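Local coordinates for protein Ser-thr phosphatase MSPP (Mycobacterium smegmatis, PDB 2JFS) that probably removes phosphate groups from serine and threonine residues of proteins, as a manganese-binding member of the PP2C phosphatase family, at residues A[29-34]-A[94-99]; A[34-39]-A[184-189]. All coordinates share one frame; numbering follows the deposited sequence. Where two conformers were deposited one is given.

Interaction 1: A[29-34]-A[94-99]; sequences GILYAV and AVAVFE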
# COMPACT_ATOMS: atom_id res chain seq x y z
N GLY A 29 9.86 2.43 12.73
CA GLY A 29 11.17 1.79 12.71
C GLY A 29 11.55 1.40 11.30
O GLY A 29 11.84 2.27 10.46
N ILE A 30 11.59 0.10 11.03
CA ILE A 30 11.89 -0.33 9.65
C ILE A 30 10.67 -0.84 8.90
O ILE A 30 10.78 -1.24 7.73
CB ILE A 30 13.00 -1.40 9.57
CG1 ILE A 30 12.61 -2.71 10.26
CG2 ILE A 30 14.33 -0.86 10.12
CD1 ILE A 30 13.42 -3.91 9.75
N LEU A 31 9.50 -0.82 9.55
CA LEU A 31 8.27 -1.34 8.97
C LEU A 31 7.31 -0.23 8.53
O LEU A 31 6.96 0.66 9.34
CB LEU A 31 7.59 -2.27 9.98
CG LEU A 31 6.27 -2.84 9.48
CD1 LEU A 31 6.44 -3.77 8.26
CD2 LEU A 31 5.56 -3.55 10.61
N TYR A 32 6.88 -0.28 7.27
CA TYR A 32 6.02 0.74 6.68
C TYR A 32 4.91 0.02 5.95
O TYR A 32 5.16 -0.98 5.28
CB TYR A 32 6.82 1.58 5.70
CG TYR A 32 7.93 2.31 6.41
CD1 TYR A 32 7.72 3.57 6.95
CD2 TYR A 32 9.17 1.71 6.60
CE1 TYR A 32 8.74 4.23 7.67
CE2 TYR A 32 10.19 2.35 7.30
CZ TYR A 32 9.96 3.62 7.83
OH TYR A 32 10.95 4.28 8.55
N ALA A 33 3.68 0.53 6.03
CA ALA A 33 2.56 -0.16 5.37
C ALA A 33 1.37 0.73 5.09
O ALA A 33 1.18 1.77 5.78
CB ALA A 33 2.10 -1.36 6.23
N VAL A 34 0.60 0.36 4.07
CA VAL A 34 -0.70 0.95 3.81
C VAL A 34 -1.70 -0.18 3.73
O VAL A 34 -1.40 -1.27 3.19
CB VAL A 34 -0.70 1.72 2.48
CG1 VAL A 34 -2.11 2.16 2.11
CG2 VAL A 34 0.20 2.95 2.60
N ALA A 94 3.12 -3.92 2.60
CA ALA A 94 4.09 -3.61 3.66
C ALA A 94 5.52 -3.71 3.14
O ALA A 94 5.80 -4.59 2.31
CB ALA A 94 3.88 -4.52 4.87
N VAL A 95 6.38 -2.80 3.59
CA VAL A 95 7.82 -2.84 3.33
C VAL A 95 8.56 -2.95 4.66
O VAL A 95 8.29 -2.17 5.56
CB VAL A 95 8.30 -1.55 2.62
CG1 VAL A 95 9.81 -1.56 2.42
CG2 VAL A 95 7.60 -1.39 1.29
N ALA A 96 9.46 -3.91 4.78
CA ALA A 96 10.39 -3.96 5.92
C ALA A 96 11.78 -3.67 5.39
O ALA A 96 12.31 -4.39 4.53
CB ALA A 96 10.33 -5.30 6.63
N VAL A 97 12.36 -2.59 5.90
CA VAL A 97 13.66 -2.16 5.41
C VAL A 97 14.74 -2.89 6.24
O VAL A 97 15.42 -2.30 7.08
CB VAL A 97 13.80 -0.61 5.45
CG1 VAL A 97 15.10 -0.21 4.76
CG2 VAL A 97 12.60 0.09 4.82
N PHE A 98 14.86 -4.19 6.00
CA PHE A 98 15.82 -5.04 6.70
C PHE A 98 17.26 -4.67 6.37
O PHE A 98 17.56 -4.28 5.23
CB PHE A 98 15.60 -6.49 6.32
CG PHE A 98 14.35 -7.10 6.88
CD1 PHE A 98 13.41 -7.67 6.03
CD2 PHE A 98 14.14 -7.15 8.26
CE1 PHE A 98 12.24 -8.26 6.53
CE2 PHE A 98 12.96 -7.71 8.77
CZ PHE A 98 12.03 -8.29 7.90
N GLU A 99 18.13 -4.85 7.37
CA GLU A 99 19.57 -4.86 7.17
C GLU A 99 19.96 -6.06 6.30
O GLU A 99 19.17 -7.01 6.17
CB GLU A 99 20.29 -4.94 8.53
CG GLU A 99 20.15 -3.68 9.38
CD GLU A 99 20.64 -3.85 10.82
OE1 GLU A 99 21.35 -4.85 11.11
OE2 GLU A 99 20.32 -2.98 11.67
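Leu-31, Tyr-32 and Ala-33 pair with Ala-96, Val-95 and Ala-94 as neighbouring antiparallel strands, their axes 4.6 Å apart at closest and 172° between their directions. Tyr-32 and Val-95 form the hydrogen-bonded pair: Tyr-32 N donates to Val-95 O at 2.9 Å, and Val-95 N returns the bond to Tyr-32 O at 2.8 Å. Next along, Val-97 N donates to Ile-30 O (2.8 Å). That bond is straight at the hydrogen, but the carbonyl is met from a more bent direction, 146° at the oxygen, where Val-97 sits at the centre of an inverse gamma turn.

The side chains alternate between two faces. On one, Ala-33 CB and Ala-94 CB lie 3.9 Å apart across a non-hydrogen-bonded pair, and Leu-31 CD1 lies 3.6 Å from Val-95 O, with the methyls of Ala-94 and Ala-96 a little farther off. Near the end of the pairing, Ile-30 holds CG1 between its backbone N and carbonyl carbon (chi1 64°), and from there CD1 reaches the Phe-98 ring, 3.6 Å from CD2, the two side chains meeting at about a right angle. Ala-96 CB lies over one face of the same ring, toward its rim. Tyr-32 points to the other face of the sheet, where its CE2 lies 4.1 Å from Val-97 CG2, while Val-95 O sits by the edge of the tyrosine ring, near its plane.

Helix 42-59 covers the face of Leu-31, Ala-33, Ala-94 and Ala-96, with Leu-50 and Leu-53 on Ala-33 and Phe-57 on Leu-31. The face with Tyr-32 and Val-95 meets Ile-183 of strand 180-184. One sheet face against a helix and the other against a second antiparallel sheet is the layering of the PP2C alpha-beta-beta-alpha sandwich.

Interaction 2: A[34-39]-A[184-189]; sequences VADGFG and SSDGLF. With MN (manganese (II) ion), chain B; MN (manganese (II) ion), chain C; MN (manganese (II) ion), chain D.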
# COMPACT_ATOMS: atom_id res chain seq x y z
N VAL A 34 0.60 0.36 4.07
CA VAL A 34 -0.70 0.95 3.81
C VAL A 34 -1.70 -0.18 3.73
O VAL A 34 -1.40 -1.27 3.19
CB VAL A 34 -0.70 1.72 2.48
CG1 VAL A 34 -2.11 2.16 2.11
CG2 VAL A 34 0.20 2.95 2.60
N ALA A 35 -2.90 0.05 4.25
CA ALA A 35 -4.02 -0.89 4.13
C ALA A 35 -5.26 -0.11 3.68
O ALA A 35 -5.61 0.88 4.31
CB ALA A 35 -4.27 -1.63 5.48
N ASP A 36 -5.87 -0.53 2.58
CA ASP A 36 -7.06 0.13 2.02
C ASP A 36 -8.28 -0.74 2.27
O ASP A 36 -8.46 -1.78 1.63
CB ASP A 36 -6.83 0.40 0.53
CG ASP A 36 -8.01 1.08 -0.12
OD1 ASP A 36 -9.06 1.21 0.53
OD2 ASP A 36 -7.83 1.44 -1.31
N GLY A 37 -9.05 -0.37 3.27
CA GLY A 37 -10.23 -1.13 3.65
C GLY A 37 -11.41 -0.95 2.70
O GLY A 37 -11.56 0.09 2.03
N PHE A 38 -12.28 -1.94 2.65
CA PHE A 38 -13.46 -1.86 1.81
C PHE A 38 -14.63 -2.53 2.51
O PHE A 38 -14.44 -3.39 3.39
CB PHE A 38 -13.23 -2.49 0.41
CG PHE A 38 -12.86 -3.96 0.44
CD1 PHE A 38 -13.86 -4.95 0.51
CD2 PHE A 38 -11.52 -4.35 0.44
CE1 PHE A 38 -13.53 -6.35 0.54
CE2 PHE A 38 -11.18 -5.72 0.46
CZ PHE A 38 -12.17 -6.70 0.52
N GLY A 39 -15.83 -2.17 2.10
CA GLY A 39 -17.03 -2.71 2.73
C GLY A 39 -17.53 -1.83 3.87
O GLY A 39 -16.88 -0.81 4.17
N SER A 184 1.27 3.58 -1.56
CA SER A 184 0.05 4.37 -1.55
C SER A 184 -1.18 3.52 -1.67
O SER A 184 -1.13 2.40 -2.18
CB SER A 184 0.04 5.42 -2.66
OG SER A 184 -0.28 4.83 -3.90
N SER A 185 -2.30 4.03 -1.20
CA SER A 185 -3.57 3.41 -1.58
C SER A 185 -3.87 3.80 -3.05
O SER A 185 -3.27 4.74 -3.62
CB SER A 185 -4.72 3.83 -0.65
OG SER A 185 -4.93 5.24 -0.72
N ASP A 186 -4.84 3.11 -3.65
CA ASP A 186 -5.19 3.40 -5.03
C ASP A 186 -5.81 4.77 -5.24
O ASP A 186 -5.91 5.22 -6.37
CB ASP A 186 -6.08 2.29 -5.60
CG ASP A 186 -7.44 2.20 -4.95
OD1 ASP A 186 -7.70 2.81 -3.89
OD2 ASP A 186 -8.28 1.51 -5.55
N GLY A 187 -6.19 5.45 -4.15
CA GLY A 187 -6.82 6.77 -4.31
C GLY A 187 -5.91 7.78 -4.97
O GLY A 187 -6.40 8.71 -5.63
N LEU A 188 -4.60 7.63 -4.79
CA LEU A 188 -3.67 8.61 -5.35
C LEU A 188 -3.79 8.68 -6.87
O LEU A 188 -3.72 9.77 -7.48
CB LEU A 188 -2.24 8.24 -4.97
CG LEU A 188 -1.09 9.09 -5.55
CD1 LEU A 188 -1.29 10.57 -5.18
CD2 LEU A 188 0.29 8.59 -5.06
N PHE A 189 -3.97 7.50 -7.48
CA PHE A 189 -3.99 7.39 -8.95
C PHE A 189 -5.38 7.33 -9.54
O PHE A 189 -5.55 7.02 -10.73
CB PHE A 189 -3.18 6.17 -9.43
CG PHE A 189 -1.74 6.50 -9.76
CD1 PHE A 189 -1.37 6.84 -11.06
CD2 PHE A 189 -0.77 6.47 -8.76
CE1 PHE A 189 -0.03 7.14 -11.36
CE2 PHE A 189 0.56 6.77 -9.04
CZ PHE A 189 0.92 7.11 -10.35
MN MN B . -11.08 1.65 0.60
MN MN C . -9.12 2.90 -2.36
MN MN D . -10.34 1.25 -5.40
O HOH W 1 -5.65 0.53 -2.60
O HOH W 2 -13.22 2.37 1.15
O HOH W 3 -11.02 3.16 -1.12
O HOH W 4 -10.34 3.36 1.83
O HOH W 5 -8.11 4.31 -0.97
O HOH W 6 -12.54 1.09 -5.11
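Asp-36 sets its carboxylate anti to the backbone N (chi1 -180°), while Asp-186 tucks its own between backbone N and carbonyl carbon (chi1 66°), and the two groups converge on one manganese. That ion takes Asp-36 OD2 at 2.2 Å and Asp-186 OD1 at 2.1 Å. The two oxygens come within 2.9 Å of each other, a closeness that the shared cation would offset, and the carboxylate planes are turned 64° apart. Each aspartate spends its second oxygen on a different ion: Asp-36 OD1 binds a manganese at 2.1 Å that also takes Gly-37 O, and Asp-186 OD2 binds the third at 2.1 Å. Water 3 bridges the first two ions. This carboxylate-bridged pair with a shared water is the binuclear centre of PP2C phosphatases, here joined by a third manganese; Asp-224 is a further ligand of the central ion, and His-154 is a ligand of the third.

In the second shell, water 1 ties the segments together, donating to Asp-36 OD2 (2.7 Å) and accepting from Asp-186 N, so the backbone of 184-189 helps position the Asp-36 carboxylate. Val-34 CG1 packs against Ser-185 N at 3.8 Å, close to Ser-185 CB. The Ser-185 hydroxyl is hydrogen-bonded to Asp-23 and to the backbone N of Thr-227.

Strand 31-38 runs through both contacts, and Val-34 lies in both segments, touching across only in interaction 2. The strand's early part pairs with strand 89-96 in interaction 1, and its later part carries ligands to the metal centre in interaction 2. The centres lie 18 Å apart. Along the chain the segments alternate, 29-34, 34-39, 94-99, then 184-189. Interaction 1 works within one sheet, whereas interaction 2 spans from that sheet to the loop following strand 180-184 of the other. A single strand is thus anchored to its neighbour and, farther along, delivers Asp-36 and Gly-37 to the manganese ions, where the loops next to strands 180-184 and 226-233 also supply ligands.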